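Local coordinates for E3 SUMO-protein ligase SIZ1 (Saccharomyces cerevisiae, PDB 3I2D) that acts as an E3 ligase that mediates attachment of the ubiquitin-like modifier SUMO (Smt3) to septins and the replication clamp PCNA, at residues A[221-226]-A[306-311]; A[245-251]-A[320-325]; A[87-93]-A[186-190]. All blocks are in the same frame, centred on the assembly; numbering follows the deposited sequence.

Contact 1: residues A[221-226]-A[306-311]; sequences IKQATL and SEFVDD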
# COMPACT_ATOMS: atom_id res chain seq x y z
N ILE A 221 0.50 -17.97 -18.42
CA ILE A 221 1.08 -18.75 -19.50
C ILE A 221 0.55 -18.40 -20.88
O ILE A 221 -0.59 -17.95 -21.03
CB ILE A 221 0.92 -20.28 -19.21
CG1 ILE A 221 -0.54 -20.70 -19.29
CG2 ILE A 221 1.42 -20.57 -17.80
CD1 ILE A 221 -0.79 -22.14 -18.85
N LYS A 222 1.39 -18.59 -21.89
CA LYS A 222 1.05 -18.28 -23.27
C LYS A 222 -0.26 -18.90 -23.76
O LYS A 222 -1.03 -18.26 -24.47
CB LYS A 222 2.20 -18.71 -24.19
CG LYS A 222 3.57 -18.20 -23.76
CD LYS A 222 4.65 -18.63 -24.72
CE LYS A 222 4.41 -18.03 -26.09
NZ LYS A 222 5.35 -18.58 -27.11
N GLN A 223 -0.52 -20.15 -23.39
CA GLN A 223 -1.75 -20.79 -23.82
C GLN A 223 -2.95 -19.92 -23.49
O GLN A 223 -3.83 -19.73 -24.33
CB GLN A 223 -1.91 -22.17 -23.18
CG GLN A 223 -1.11 -23.29 -23.85
CD GLN A 223 0.40 -23.07 -23.80
OE1 GLN A 223 0.95 -22.64 -22.77
NE2 GLN A 223 1.08 -23.37 -24.89
N ALA A 224 -2.98 -19.37 -22.28
CA ALA A 224 -4.09 -18.51 -21.84
C ALA A 224 -4.23 -17.29 -22.75
O ALA A 224 -5.31 -17.01 -23.28
CB ALA A 224 -3.86 -18.04 -20.39
N THR A 225 -3.14 -16.57 -22.94
CA THR A 225 -3.15 -15.40 -23.79
C THR A 225 -3.63 -15.73 -25.20
O THR A 225 -4.35 -14.94 -25.82
CB THR A 225 -1.75 -14.75 -23.85
OG1 THR A 225 -1.39 -14.28 -22.55
CG2 THR A 225 -1.74 -13.59 -24.83
N LEU A 226 -3.22 -16.89 -25.71
CA LEU A 226 -3.58 -17.33 -27.05
C LEU A 226 -5.07 -17.59 -27.17
O LEU A 226 -5.69 -17.23 -28.17
CB LEU A 226 -2.80 -18.58 -27.45
CG LEU A 226 -1.41 -18.25 -27.97
CD1 LEU A 226 -0.72 -19.51 -28.46
CD2 LEU A 226 -1.53 -17.24 -29.10
N SER A 306 3.11 -11.57 -17.58
CA SER A 306 2.50 -12.20 -18.75
C SER A 306 3.63 -12.82 -19.56
O SER A 306 4.44 -12.11 -20.14
CB SER A 306 1.77 -11.18 -19.61
OG SER A 306 1.70 -11.61 -20.96
N GLU A 307 3.66 -14.14 -19.60
CA GLU A 307 4.69 -14.85 -20.32
C GLU A 307 4.65 -14.53 -21.81
O GLU A 307 5.69 -14.38 -22.46
CB GLU A 307 4.54 -16.35 -20.12
CG GLU A 307 5.75 -17.14 -20.58
CD GLU A 307 5.58 -18.62 -20.37
OE1 GLU A 307 4.77 -19.23 -21.10
OE2 GLU A 307 6.25 -19.17 -19.46
N PHE A 308 3.44 -14.40 -22.35
CA PHE A 308 3.31 -14.09 -23.76
C PHE A 308 4.04 -12.80 -24.09
O PHE A 308 4.93 -12.79 -24.94
CB PHE A 308 1.85 -13.94 -24.19
CG PHE A 308 1.69 -13.74 -25.67
CD1 PHE A 308 1.91 -14.80 -26.56
CD2 PHE A 308 1.42 -12.49 -26.19
CE1 PHE A 308 1.85 -14.60 -27.94
CE2 PHE A 308 1.36 -12.28 -27.58
CZ PHE A 308 1.58 -13.35 -28.45
N VAL A 309 3.64 -11.72 -23.41
CA VAL A 309 4.21 -10.40 -23.63
C VAL A 309 5.69 -10.34 -23.24
O VAL A 309 6.48 -9.65 -23.89
CB VAL A 309 3.43 -9.31 -22.85
CG1 VAL A 309 4.06 -7.95 -23.10
CG2 VAL A 309 1.99 -9.28 -23.29
N ASP A 310 6.06 -11.05 -22.18
CA ASP A 310 7.45 -11.09 -21.74
C ASP A 310 8.29 -11.66 -22.88
O ASP A 310 9.36 -11.13 -23.19
CB ASP A 310 7.59 -11.97 -20.51
CG ASP A 310 8.84 -11.63 -19.71
OD1 ASP A 310 9.14 -12.38 -18.74
OD2 ASP A 310 9.50 -10.63 -20.03
N ASP A 311 7.80 -12.73 -23.51
CA ASP A 311 8.51 -13.36 -24.62
C ASP A 311 8.79 -12.36 -25.75
O ASP A 311 9.94 -12.17 -26.16
CB ASP A 311 7.71 -14.54 -25.18
CG ASP A 311 7.92 -15.82 -24.39
OD1 ASP A 311 8.58 -15.75 -23.32
OD2 ASP A 311 7.42 -16.89 -24.84
O HOH W 1 1.13 -14.60 -21.25
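Thr225 and Phe308 meet at the close-packed heart of this helix-helix contact, a worked example of how one junction can combine apolar packing, a bridging water and a peripheral ion pair. Thr225 lays its methyl group CG2 against the root of the ring, 3.5 Å from Phe308 CG, and the two side chains cross at about a right angle. With OG1 beside the backbone N (chi1 -64°), CG2 falls anti to that N and faces the ring, while the hydroxyl is left to a water. That water receives the backbone N-H of Phe308 and also hydrogen-bonds Thr225 OG1 at 2.9 Å and Ser306 OG at 3.1 Å. Ser306 is itself an N-cap, its OG accepting from Val309 N.

The flank around Lys222 is looser and more open to solvent. Lys222, bent at chi3 (63°), crosses Glu307 and Asp311 at about a right angle; its CG lies 3.1 Å from Glu307 OE1. The contact sets the start of helix 222-234 against the start of helix 307-313, which lies in the predicted SP-RING zinc finger, at 98°. The ammonium pairs with Asp311 in a long salt bridge, NZ to OD2 3.5 Å, while Glu307, its OE1 6.1 Å from Lys222 NZ, can probably add only a longer-range attraction. On the inner side, Thr225 OG1, Ser306 OG and Phe308 N are joined through the water rather than directly across the two helix starts.

Contact 2: residues A[245-251]-A[320-325]; sequences STIMSLQ and VEQVEL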
# COMPACT_ATOMS: atom_id res chain seq x y z
N SER A 245 -6.21 -9.05 -37.37
CA SER A 245 -5.05 -8.94 -36.49
C SER A 245 -5.27 -7.80 -35.51
O SER A 245 -6.04 -6.86 -35.78
CB SER A 245 -3.78 -8.66 -37.29
OG SER A 245 -3.75 -7.32 -37.75
N THR A 246 -4.60 -7.89 -34.37
CA THR A 246 -4.69 -6.86 -33.34
C THR A 246 -3.29 -6.25 -33.16
O THR A 246 -2.28 -6.93 -33.34
CB THR A 246 -5.16 -7.44 -31.98
OG1 THR A 246 -6.34 -8.24 -32.18
CG2 THR A 246 -5.47 -6.31 -30.99
N ILE A 247 -3.25 -4.96 -32.85
CA ILE A 247 -1.97 -4.29 -32.62
C ILE A 247 -1.86 -4.10 -31.11
O ILE A 247 -2.75 -3.55 -30.47
CB ILE A 247 -1.91 -2.92 -33.32
CG1 ILE A 247 -2.09 -3.08 -34.83
CG2 ILE A 247 -0.57 -2.27 -33.04
CD1 ILE A 247 -3.50 -3.49 -35.27
N MET A 248 -0.76 -4.59 -30.54
CA MET A 248 -0.52 -4.50 -29.11
C MET A 248 0.73 -3.69 -28.90
O MET A 248 1.66 -3.79 -29.70
CB MET A 248 -0.33 -5.89 -28.51
CG MET A 248 0.13 -5.88 -27.07
SD MET A 248 0.30 -7.55 -26.39
CE MET A 248 1.96 -7.93 -26.93
N SER A 249 0.76 -2.90 -27.84
CA SER A 249 1.92 -2.06 -27.54
C SER A 249 2.87 -2.73 -26.57
O SER A 249 2.46 -3.47 -25.68
CB SER A 249 1.48 -0.73 -26.94
OG SER A 249 2.60 0.07 -26.60
N LEU A 250 4.16 -2.45 -26.74
CA LEU A 250 5.18 -2.98 -25.85
C LEU A 250 5.45 -1.90 -24.79
O LEU A 250 6.24 -2.09 -23.86
CB LEU A 250 6.46 -3.28 -26.64
CG LEU A 250 6.31 -4.27 -27.80
CD1 LEU A 250 7.70 -4.59 -28.36
CD2 LEU A 250 5.63 -5.54 -27.31
N GLN A 251 4.79 -0.76 -24.96
CA GLN A 251 4.91 0.38 -24.07
C GLN A 251 3.96 0.27 -22.88
O GLN A 251 2.84 -0.23 -23.00
CB GLN A 251 4.62 1.67 -24.84
CG GLN A 251 5.49 1.86 -26.08
CD GLN A 251 6.98 1.84 -25.78
OE1 GLN A 251 7.55 2.82 -25.32
NE2 GLN A 251 7.61 0.70 -26.01
N VAL A 320 11.38 -1.09 -31.05
CA VAL A 320 10.05 -1.41 -31.58
C VAL A 320 9.06 -0.98 -30.50
O VAL A 320 9.30 -1.22 -29.32
CB VAL A 320 9.90 -2.92 -31.83
CG1 VAL A 320 8.63 -3.18 -32.61
CG2 VAL A 320 11.11 -3.45 -32.55
N GLU A 321 7.96 -0.36 -30.89
CA GLU A 321 6.99 0.08 -29.89
C GLU A 321 5.65 -0.61 -29.99
O GLU A 321 4.81 -0.49 -29.11
CB GLU A 321 6.80 1.60 -29.96
CG GLU A 321 8.01 2.39 -29.46
CD GLU A 321 7.76 3.90 -29.45
OE1 GLU A 321 8.67 4.64 -29.00
OE2 GLU A 321 6.68 4.33 -29.89
N GLN A 322 5.44 -1.33 -31.09
CA GLN A 322 4.20 -2.07 -31.26
C GLN A 322 4.48 -3.38 -31.96
O GLN A 322 5.51 -3.55 -32.61
CB GLN A 322 3.20 -1.28 -32.09
CG GLN A 322 2.68 -0.06 -31.40
CD GLN A 322 1.71 0.69 -32.27
OE1 GLN A 322 2.05 1.10 -33.38
NE2 GLN A 322 0.48 0.86 -31.78
N VAL A 323 3.54 -4.30 -31.82
CA VAL A 323 3.68 -5.59 -32.46
C VAL A 323 2.33 -5.99 -33.05
O VAL A 323 1.28 -5.71 -32.46
CB VAL A 323 4.16 -6.64 -31.46
CG1 VAL A 323 4.29 -7.97 -32.13
CG2 VAL A 323 5.50 -6.23 -30.89
N GLU A 324 2.36 -6.61 -34.22
CA GLU A 324 1.14 -7.06 -34.86
C GLU A 324 0.94 -8.53 -34.54
O GLU A 324 1.84 -9.35 -34.73
CB GLU A 324 1.19 -6.87 -36.37
CG GLU A 324 -0.12 -7.26 -37.04
CD GLU A 324 -0.50 -6.32 -38.18
OE1 GLU A 324 -0.56 -5.09 -37.95
OE2 GLU A 324 -0.76 -6.83 -39.29
N LEU A 325 -0.24 -8.85 -34.02
CA LEU A 325 -0.56 -10.22 -33.65
C LEU A 325 -1.60 -10.81 -34.58
O LEU A 325 -2.54 -10.12 -35.00
CB LEU A 325 -1.10 -10.25 -32.21
CG LEU A 325 -0.20 -9.71 -31.11
CD1 LEU A 325 -0.94 -9.77 -29.78
CD2 LEU A 325 1.08 -10.54 -31.05
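Residues 245-249 and 322-325 run antiparallel, their axes 4.7 Å apart at closest, with the hydrogen-bonded pairs Thr246-Leu325 and Met248-Val323 alternating with the non-hydrogen-bonded pairs Ile247-Glu324 and Ser249-Gln322. They form two strands of a three-stranded antiparallel sheet of the SP-RING region, with strand 331-333 on the far side of 322-326. Reciprocal bonds of Met248 N to Val323 O (3.0 Å) and Val323 N to Met248 O (2.9 Å) approach nearly along the C=O axis. On the face of Met248, Val323 and Leu325 these three side chains are buried, and helix 307-313 packs there: Met248 touches Val309 and Ile312. Just beyond the paired strands, Leu250 brings CD2 to 3.6 Å from Val323 CG2, its side chain slanting across the valine. On the other face Ile247 turns its CG2 to Gln322 NE2 at 3.5 Å. Beyond the strands the Gln251 side chain slants across that of Glu321, CD 3.9 Å from Glu321 CG, with amide and carboxylate planes stacked 18° apart. At the strand's end Ser249 OG accepts from Gln251 N at 2.9 Å in an ST turn, while Leu250 N donates to Glu321 O at 3.1 Å, from above the carbonyl plane.

Contact 3: residues A[87-93]-A[186-190]; sequences VEVTGGR and LIYAF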
# COMPACT_ATOMS: atom_id res chain seq x y z
N VAL A 87 -8.20 10.22 22.12
CA VAL A 87 -8.63 11.56 21.77
C VAL A 87 -10.07 11.62 22.22
O VAL A 87 -10.89 10.78 21.83
CB VAL A 87 -8.53 11.80 20.25
CG1 VAL A 87 -9.20 13.12 19.88
CG2 VAL A 87 -7.07 11.84 19.83
N GLU A 88 -10.39 12.61 23.05
CA GLU A 88 -11.74 12.75 23.57
C GLU A 88 -12.61 13.71 22.77
O GLU A 88 -12.14 14.45 21.90
CB GLU A 88 -11.69 13.23 25.02
CG GLU A 88 -11.37 12.15 26.04
CD GLU A 88 -11.21 12.71 27.45
OE1 GLU A 88 -11.28 11.91 28.41
OE2 GLU A 88 -11.00 13.94 27.58
N VAL A 89 -13.91 13.69 23.08
CA VAL A 89 -14.87 14.57 22.45
C VAL A 89 -14.84 15.86 23.25
O VAL A 89 -15.10 15.86 24.45
CB VAL A 89 -16.25 13.96 22.52
CG1 VAL A 89 -17.27 14.88 21.88
CG2 VAL A 89 -16.24 12.62 21.80
N THR A 90 -14.50 16.97 22.59
CA THR A 90 -14.38 18.26 23.25
C THR A 90 -14.79 19.35 22.28
O THR A 90 -14.55 19.21 21.09
CB THR A 90 -12.90 18.52 23.71
OG1 THR A 90 -12.77 19.85 24.24
CG2 THR A 90 -11.95 18.39 22.54
N GLY A 91 -15.40 20.42 22.78
CA GLY A 91 -15.82 21.50 21.90
C GLY A 91 -14.73 22.54 21.79
O GLY A 91 -14.82 23.53 21.05
N GLY A 92 -13.69 22.31 22.57
CA GLY A 92 -12.56 23.20 22.57
C GLY A 92 -11.32 22.41 22.21
O GLY A 92 -11.37 21.43 21.46
N ARG A 93 -10.20 22.86 22.76
CA ARG A 93 -8.91 22.26 22.55
C ARG A 93 -8.74 21.12 23.54
O ARG A 93 -9.38 21.09 24.61
CB ARG A 93 -7.84 23.34 22.75
CG ARG A 93 -6.42 22.94 22.45
CD ARG A 93 -5.57 24.21 22.34
NE ARG A 93 -4.13 23.97 22.35
CZ ARG A 93 -3.46 23.53 23.41
NH1 ARG A 93 -4.09 23.29 24.55
NH2 ARG A 93 -2.15 23.35 23.33
N LEU A 186 -0.18 15.09 20.98
CA LEU A 186 -1.15 15.38 19.93
C LEU A 186 -2.13 16.42 20.44
O LEU A 186 -2.83 16.21 21.43
CB LEU A 186 -1.94 14.14 19.51
CG LEU A 186 -3.03 14.42 18.47
CD1 LEU A 186 -2.42 14.62 17.09
CD2 LEU A 186 -4.00 13.26 18.44
N ILE A 187 -2.18 17.55 19.77
CA ILE A 187 -3.09 18.61 20.14
C ILE A 187 -4.23 18.61 19.13
O ILE A 187 -3.99 18.73 17.93
CB ILE A 187 -2.40 19.97 20.09
CG1 ILE A 187 -1.24 19.99 21.09
CG2 ILE A 187 -3.41 21.07 20.40
CD1 ILE A 187 -0.52 21.30 21.12
N TYR A 188 -5.46 18.45 19.61
CA TYR A 188 -6.61 18.46 18.73
C TYR A 188 -7.64 19.48 19.20
O TYR A 188 -7.49 20.10 20.26
CB TYR A 188 -7.23 17.08 18.68
CG TYR A 188 -7.55 16.51 20.04
CD1 TYR A 188 -8.83 16.60 20.58
CD2 TYR A 188 -6.56 15.86 20.78
CE1 TYR A 188 -9.12 16.05 21.84
CE2 TYR A 188 -6.84 15.31 22.03
CZ TYR A 188 -8.12 15.41 22.56
OH TYR A 188 -8.39 14.89 23.80
N ALA A 189 -8.70 19.65 18.41
CA ALA A 189 -9.75 20.60 18.74
C ALA A 189 -11.05 20.31 18.01
O ALA A 189 -11.04 19.87 16.88
CB ALA A 189 -9.29 22.01 18.40
N PHE A 190 -12.17 20.57 18.67
CA PHE A 190 -13.48 20.39 18.05
C PHE A 190 -13.70 18.99 17.52
O PHE A 190 -13.91 18.79 16.32
CB PHE A 190 -13.64 21.39 16.90
CG PHE A 190 -12.98 22.70 17.16
CD1 PHE A 190 -12.14 23.27 16.21
CD2 PHE A 190 -13.18 23.35 18.37
CE1 PHE A 190 -11.52 24.48 16.45
CE2 PHE A 190 -12.56 24.57 18.63
CZ PHE A 190 -11.72 25.14 17.66
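With chi1 at 53°, Tyr188 holds its CG between the backbone N and the carbonyl carbon, which brings the ring close to residues 87-90; Val87, its CG1 anti to the backbone N (chi1 170°), meets it from the opposite direction. CG1 sits over the centre of one face, 3.5 Å from the centroid of the Tyr188 ring, a CH-pi contact only 9° off the normal. The second branch, CG2, packs on Leu186 CD2 at 3.7 Å. Glu88 N donates to Tyr188 OH at 3.1 Å in a nearly straight bond, which ties the far end of the ring to the backbone, while Thr90 CG2 approaches Tyr188 CE1 obliquely.

Here the PINIT domain passes from one antiparallel sheet to another. Strand 74-90 is the edge of the first, strand 93-100 the edge of the second, and the corner between them is Gly91-Gly92; residues 186-190 lie on strand 182-191, neighbour of 93-100. Thr90 OG1 accepts from Gly92 N, an ST turn at the corner. Gly92 O accepts from Phe190 N at 3.0 Å, and just past the corner Arg93 and Ala189 make an antiparallel non-hydrogen-bonded pair. The Phe190 ring presents its edge to Gly91 O, near its plane. Arg93, extended from CG to NE, slants across Ile187, whose CG2 lies over one face of the Arg93 guanidinium, 3.6 Å from Arg93 NE, while Ile187 CD1 lies 3.4 Å from Arg93 NH2.

Contacts 1 and 2 are neighbours in the SP-RING part, their centres 14 Å apart. Helix 307-313, whose start belongs to contact 1, also packs on the buried sheet face of contact 2; Phe308 touches Leu325, Val309 touches Met248, and the segments alternate along the chain. Contact 3 stands apart in the PINIT domain, on the opposite side of the chain's centre, the centres of contacts 1 and 3 about 56 Å apart. It is the more superficial, with four of eleven touching residues exposed against one of eight in contact 1. Contact 1 relies on packing, a water and a salt bridge, contact 2 on a backbone ladder, and contact 3 on a CH-pi contact and the Tyr188 OH bond at a sheet corner.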